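Polyketide synthase/nonribosomal peptide synthetase hybrid RzxB (Pseudomonas fluorescens, PDB 5IL6) probably dehydrates beta-hydroxyacyl intermediates carried on an acyl carrier protein during rhizoxin assembly, using a dehydratase domain of the double hot-dog type. Local coordinates at residues 142-147 with 177-182; 138-143 with 266-271. All blocks are in the same frame, centred on the assembly; numbering follows the deposited sequence.

Contact 1. Residues 142-147 with 177-182; sequences LDFSSL and SLVRQG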
# COMPACT_ATOMS: atom_id res chain seq x y z
N LEU A 142 3.83 11.41 16.44
CA LEU A 142 2.47 11.87 16.24
C LEU A 142 2.46 13.33 16.66
O LEU A 142 2.62 13.65 17.84
CB LEU A 142 1.50 11.00 17.04
CG LEU A 142 -0.00 11.19 16.85
CD1 LEU A 142 -0.36 11.21 15.37
CD2 LEU A 142 -0.75 10.06 17.55
N ASP A 143 2.23 14.22 15.69
CA ASP A 143 2.38 15.66 15.87
C ASP A 143 1.05 16.39 15.79
O ASP A 143 1.04 17.62 15.75
CB ASP A 143 3.28 16.23 14.78
CG ASP A 143 4.73 16.38 15.21
OD1 ASP A 143 5.24 15.50 15.93
OD2 ASP A 143 5.35 17.39 14.81
N PHE A 144 -0.07 15.67 15.84
CA PHE A 144 -1.33 16.25 15.41
C PHE A 144 -2.05 16.89 16.60
O PHE A 144 -2.29 16.23 17.63
CB PHE A 144 -2.19 15.18 14.75
CG PHE A 144 -3.36 15.75 14.01
CD1 PHE A 144 -3.15 16.33 12.78
CD2 PHE A 144 -4.62 15.76 14.55
CE1 PHE A 144 -4.20 16.87 12.08
CE2 PHE A 144 -5.68 16.30 13.86
CZ PHE A 144 -5.47 16.86 12.62
N SER A 145 -2.27 18.18 16.52
CA SER A 145 -3.10 18.90 17.48
C SER A 145 -4.44 19.14 16.79
O SER A 145 -4.48 19.71 15.69
CB SER A 145 -2.45 20.23 17.89
OG SER A 145 -3.19 20.82 18.95
N SER A 146 -5.53 18.75 17.45
CA SER A 146 -6.87 18.86 16.89
C SER A 146 -7.56 20.19 17.21
O SER A 146 -8.71 20.38 16.81
CB SER A 146 -7.76 17.71 17.39
OG SER A 146 -7.30 16.46 16.93
N LEU A 147 -6.90 21.10 17.92
CA LEU A 147 -7.50 22.39 18.26
C LEU A 147 -7.94 23.12 16.99
O LEU A 147 -7.11 23.42 16.13
CB LEU A 147 -6.49 23.25 19.02
CG LEU A 147 -6.93 24.69 19.31
CD1 LEU A 147 -8.22 24.72 20.13
CD2 LEU A 147 -5.81 25.49 19.95
N SER A 177 -12.69 7.39 10.96
CA SER A 177 -12.87 8.80 11.24
C SER A 177 -11.74 9.59 10.59
O SER A 177 -10.66 9.05 10.34
CB SER A 177 -12.93 9.07 12.75
OG SER A 177 -11.70 8.75 13.37
N LEU A 178 -12.01 10.86 10.34
CA LEU A 178 -11.05 11.76 9.72
C LEU A 178 -11.21 13.14 10.35
O LEU A 178 -12.33 13.61 10.54
CB LEU A 178 -11.27 11.90 8.20
CG LEU A 178 -10.96 10.73 7.27
CD1 LEU A 178 -11.50 11.02 5.88
CD2 LEU A 178 -9.47 10.43 7.24
N VAL A 179 -10.08 13.77 10.68
CA VAL A 179 -10.06 15.16 11.09
C VAL A 179 -8.95 15.87 10.33
O VAL A 179 -7.87 15.30 10.11
CB VAL A 179 -9.87 15.32 12.62
CG1 VAL A 179 -11.03 14.66 13.36
CG2 VAL A 179 -8.54 14.74 13.06
N ARG A 180 -9.21 17.11 9.93
CA ARG A 180 -8.28 17.90 9.13
C ARG A 180 -7.88 19.15 9.89
O ARG A 180 -8.72 19.83 10.48
CB ARG A 180 -8.90 18.29 7.78
CG ARG A 180 -7.98 19.14 6.93
CD ARG A 180 -8.57 19.44 5.57
NE ARG A 180 -7.69 20.30 4.79
CZ ARG A 180 -7.98 20.79 3.59
NH1 ARG A 180 -9.14 20.50 3.01
NH2 ARG A 180 -7.11 21.57 2.96
N GLN A 181 -6.58 19.44 9.86
CA GLN A 181 -6.03 20.67 10.45
C GLN A 181 -5.09 21.28 9.41
O GLN A 181 -3.92 20.89 9.32
CB GLN A 181 -5.30 20.38 11.76
CG GLN A 181 -4.75 21.63 12.44
CD GLN A 181 -5.85 22.49 13.02
OE1 GLN A 181 -6.30 23.45 12.39
NE2 GLN A 181 -6.29 22.16 14.23
N GLY A 182 -5.60 22.22 8.63
CA GLY A 182 -4.79 22.81 7.57
C GLY A 182 -4.45 21.77 6.52
O GLY A 182 -5.32 21.08 5.98
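Ser146 of an irregular loop draws up beside Gln181 near the end of strand 175-181, the two CA atoms 6.7 Å apart. In the double hot-dog fold expected of this family, 142-147 belongs to the link between the two hot-dog halves, and the strand to the second half. CG of Phe144 stands anti to the backbone N (chi1 -166°), and beyond it CE2 comes within 3.4 Å of Val179 CG2. At the same end of the ring, Phe144 CZ lies 3.6 Å from Gln181 CB. A large flat apolar residue suits this place because it spans two residues of the strand and also touches Leu186 on the next one. Gln181 is greasy at its root and polar at its tip. Its amide reaches the backbone beyond the ring, where Gln181 NE2 makes a weak but straight bond to Ser145 O (3.4 Å, 167°). Gln181 NE2 also lies 2.4 Å from Leu147 O, too short to be taken at face value. An alanine here would keep the CB contact with the ring but would probably leave the carbonyl of Ser145 without this amide donor, its weak bond lost. Arg180, its CB pointing away from the link, sends NE to Gly182 O at 2.8 Å, the acceptor lying in the guanidinium plane.

Contact 2. Residues 138-143 with 266-271; sequences QAAWLD and ALFDDQ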
# COMPACT_ATOMS: atom_id res chain seq x y z
N GLN A 138 14.50 5.80 12.59
CA GLN A 138 13.98 6.63 13.67
C GLN A 138 12.49 6.88 13.47
O GLN A 138 12.03 7.11 12.35
CB GLN A 138 14.75 7.94 13.72
CG GLN A 138 14.98 8.46 15.12
CD GLN A 138 15.93 9.64 15.12
OE1 GLN A 138 17.10 9.51 15.47
NE2 GLN A 138 15.42 10.80 14.72
N ALA A 139 11.74 6.82 14.57
CA ALA A 139 10.29 6.99 14.54
C ALA A 139 9.88 8.40 14.12
O ALA A 139 10.54 9.39 14.46
CB ALA A 139 9.70 6.72 15.91
N ALA A 140 8.78 8.47 13.38
CA ALA A 140 8.04 9.72 13.25
C ALA A 140 7.25 9.92 14.53
O ALA A 140 6.99 8.98 15.28
CB ALA A 140 7.10 9.69 12.05
N TRP A 141 6.89 11.17 14.81
CA TRP A 141 6.21 11.51 16.05
C TRP A 141 4.80 11.96 15.73
O TRP A 141 4.60 12.78 14.82
CB TRP A 141 6.96 12.58 16.83
CG TRP A 141 8.34 12.17 17.13
CD1 TRP A 141 8.73 11.09 17.86
CD2 TRP A 141 9.54 12.82 16.70
NE1 TRP A 141 10.10 11.03 17.92
CE2 TRP A 141 10.62 12.09 17.21
CE3 TRP A 141 9.80 13.96 15.93
CZ2 TRP A 141 11.94 12.45 16.98
CZ3 TRP A 141 11.11 14.32 15.70
CH2 TRP A 141 12.17 13.57 16.22
N LEU A 142 3.83 11.41 16.44
CA LEU A 142 2.47 11.87 16.24
C LEU A 142 2.46 13.33 16.66
O LEU A 142 2.62 13.65 17.84
CB LEU A 142 1.50 11.00 17.04
CG LEU A 142 -0.00 11.19 16.85
CD1 LEU A 142 -0.36 11.21 15.37
CD2 LEU A 142 -0.75 10.06 17.55
N ASP A 143 2.23 14.22 15.69
CA ASP A 143 2.38 15.66 15.87
C ASP A 143 1.05 16.39 15.79
O ASP A 143 1.04 17.62 15.75
CB ASP A 143 3.28 16.23 14.78
CG ASP A 143 4.73 16.38 15.21
OD1 ASP A 143 5.24 15.50 15.93
OD2 ASP A 143 5.35 17.39 14.81
N ALA A 266 2.31 8.58 8.15
CA ALA A 266 2.92 7.82 9.23
C ALA A 266 1.82 7.06 9.95
O ALA A 266 0.77 7.63 10.27
CB ALA A 266 3.67 8.74 10.21
N LEU A 267 2.06 5.78 10.19
CA LEU A 267 1.09 4.89 10.82
C LEU A 267 1.50 4.64 12.26
O LEU A 267 2.66 4.27 12.52
CB LEU A 267 0.97 3.58 10.05
CG LEU A 267 0.28 3.64 8.68
CD1 LEU A 267 1.08 4.46 7.67
CD2 LEU A 267 0.02 2.25 8.14
N PHE A 268 0.57 4.83 13.18
CA PHE A 268 0.83 4.68 14.60
C PHE A 268 -0.19 3.73 15.21
O PHE A 268 -1.33 3.65 14.75
CB PHE A 268 0.78 6.02 15.35
CG PHE A 268 1.64 7.10 14.75
CD1 PHE A 268 1.17 7.87 13.69
CD2 PHE A 268 2.91 7.34 15.24
CE1 PHE A 268 1.96 8.86 13.14
CE2 PHE A 268 3.70 8.33 14.69
CZ PHE A 268 3.22 9.09 13.64
N ASP A 269 0.22 3.03 16.26
CA ASP A 269 -0.72 2.23 17.01
C ASP A 269 -1.58 3.14 17.89
O ASP A 269 -1.36 4.35 17.98
CB ASP A 269 0.01 1.17 17.84
CG ASP A 269 0.87 1.77 18.94
OD1 ASP A 269 0.84 3.00 19.15
OD2 ASP A 269 1.60 0.99 19.60
N ASP A 270 -2.57 2.54 18.56
CA ASP A 270 -3.48 3.34 19.38
C ASP A 270 -2.75 4.05 20.51
O ASP A 270 -3.31 4.97 21.11
CB ASP A 270 -4.58 2.45 19.95
CG ASP A 270 -5.64 2.09 18.92
OD1 ASP A 270 -5.60 2.64 17.80
OD2 ASP A 270 -6.52 1.26 19.23
N GLN A 271 -1.52 3.63 20.83
CA GLN A 271 -0.74 4.28 21.87
C GLN A 271 0.17 5.38 21.34
O GLN A 271 0.81 6.06 22.14
CB GLN A 271 0.13 3.25 22.61
CG GLN A 271 -0.61 2.38 23.62
CD GLN A 271 -1.62 1.46 22.98
OE1 GLN A 271 -1.36 0.87 21.93
NE2 GLN A 271 -2.77 1.30 23.62
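The Phe268 ring has Leu142 over one face and the backbone of Ala140 at its edge. Leu142 CB sits 4.2 Å from the ring centroid and only 9° off the normal, a CH-pi contact made almost directly above the centre. At the edge, near the ring plane, Ala140 O approaches Phe268 CE2 to 3.4 Å, where the hydrogens of an aromatic rim are slightly positive and would suit a carbonyl oxygen. The CB of Trp141 points away from the strand; its ring is poorly ordered, and Ala139 O of its own segment lies over one face, offset toward the rim.

Leu142 covers more than the ring centre. Its CG is anti to the backbone N (chi1 -173°), and from there the Leu142 CD1 branch reaches Phe268 CE1 at 4.0 Å, so a branched aliphatic side chain can use both its root and a methyl. Ala140 is small enough to let the chain come down close to the sheet: its CB meets Ala266 CB at 4.0 Å and Phe268 CZ at 4.2 Å. Ala266 and Phe268, two residues apart on strand 261-268, both point toward the linker between the hot-dog halves, while their backbones pair with Gln250 and Gln248 of the adjoining strand. Next to Leu142, Asp143 N is hydrogen-bonded to Gln250 OE1 of that strand.

The buried aromatic ring is thus sheltered by aliphatic carbon and peptide backbone. No hydrogen bond joins the two segments, which leaves the fit between them to shape and dispersion.

Followed from the N terminus, the chain completes strand 124-135 and enters the linker that leads to strand 150-152. Contact 2 comes first on this linker and closes a long loop, joining 138-143 to the end of strand 261-268 across 122 intervening residues. Contact 1 follows at 142-147 and closes a shorter loop of 29 residues, which holds strand 150-152 and helix 154-164, onto strand 175-181. The shorter loop nests inside the longer, the two sharing Leu142 and Asp143. Together, with centres about 13 Å apart, they lay the linker across successive strands of the second hot-dog half, with strands 246-254 and 184-190 touched between them.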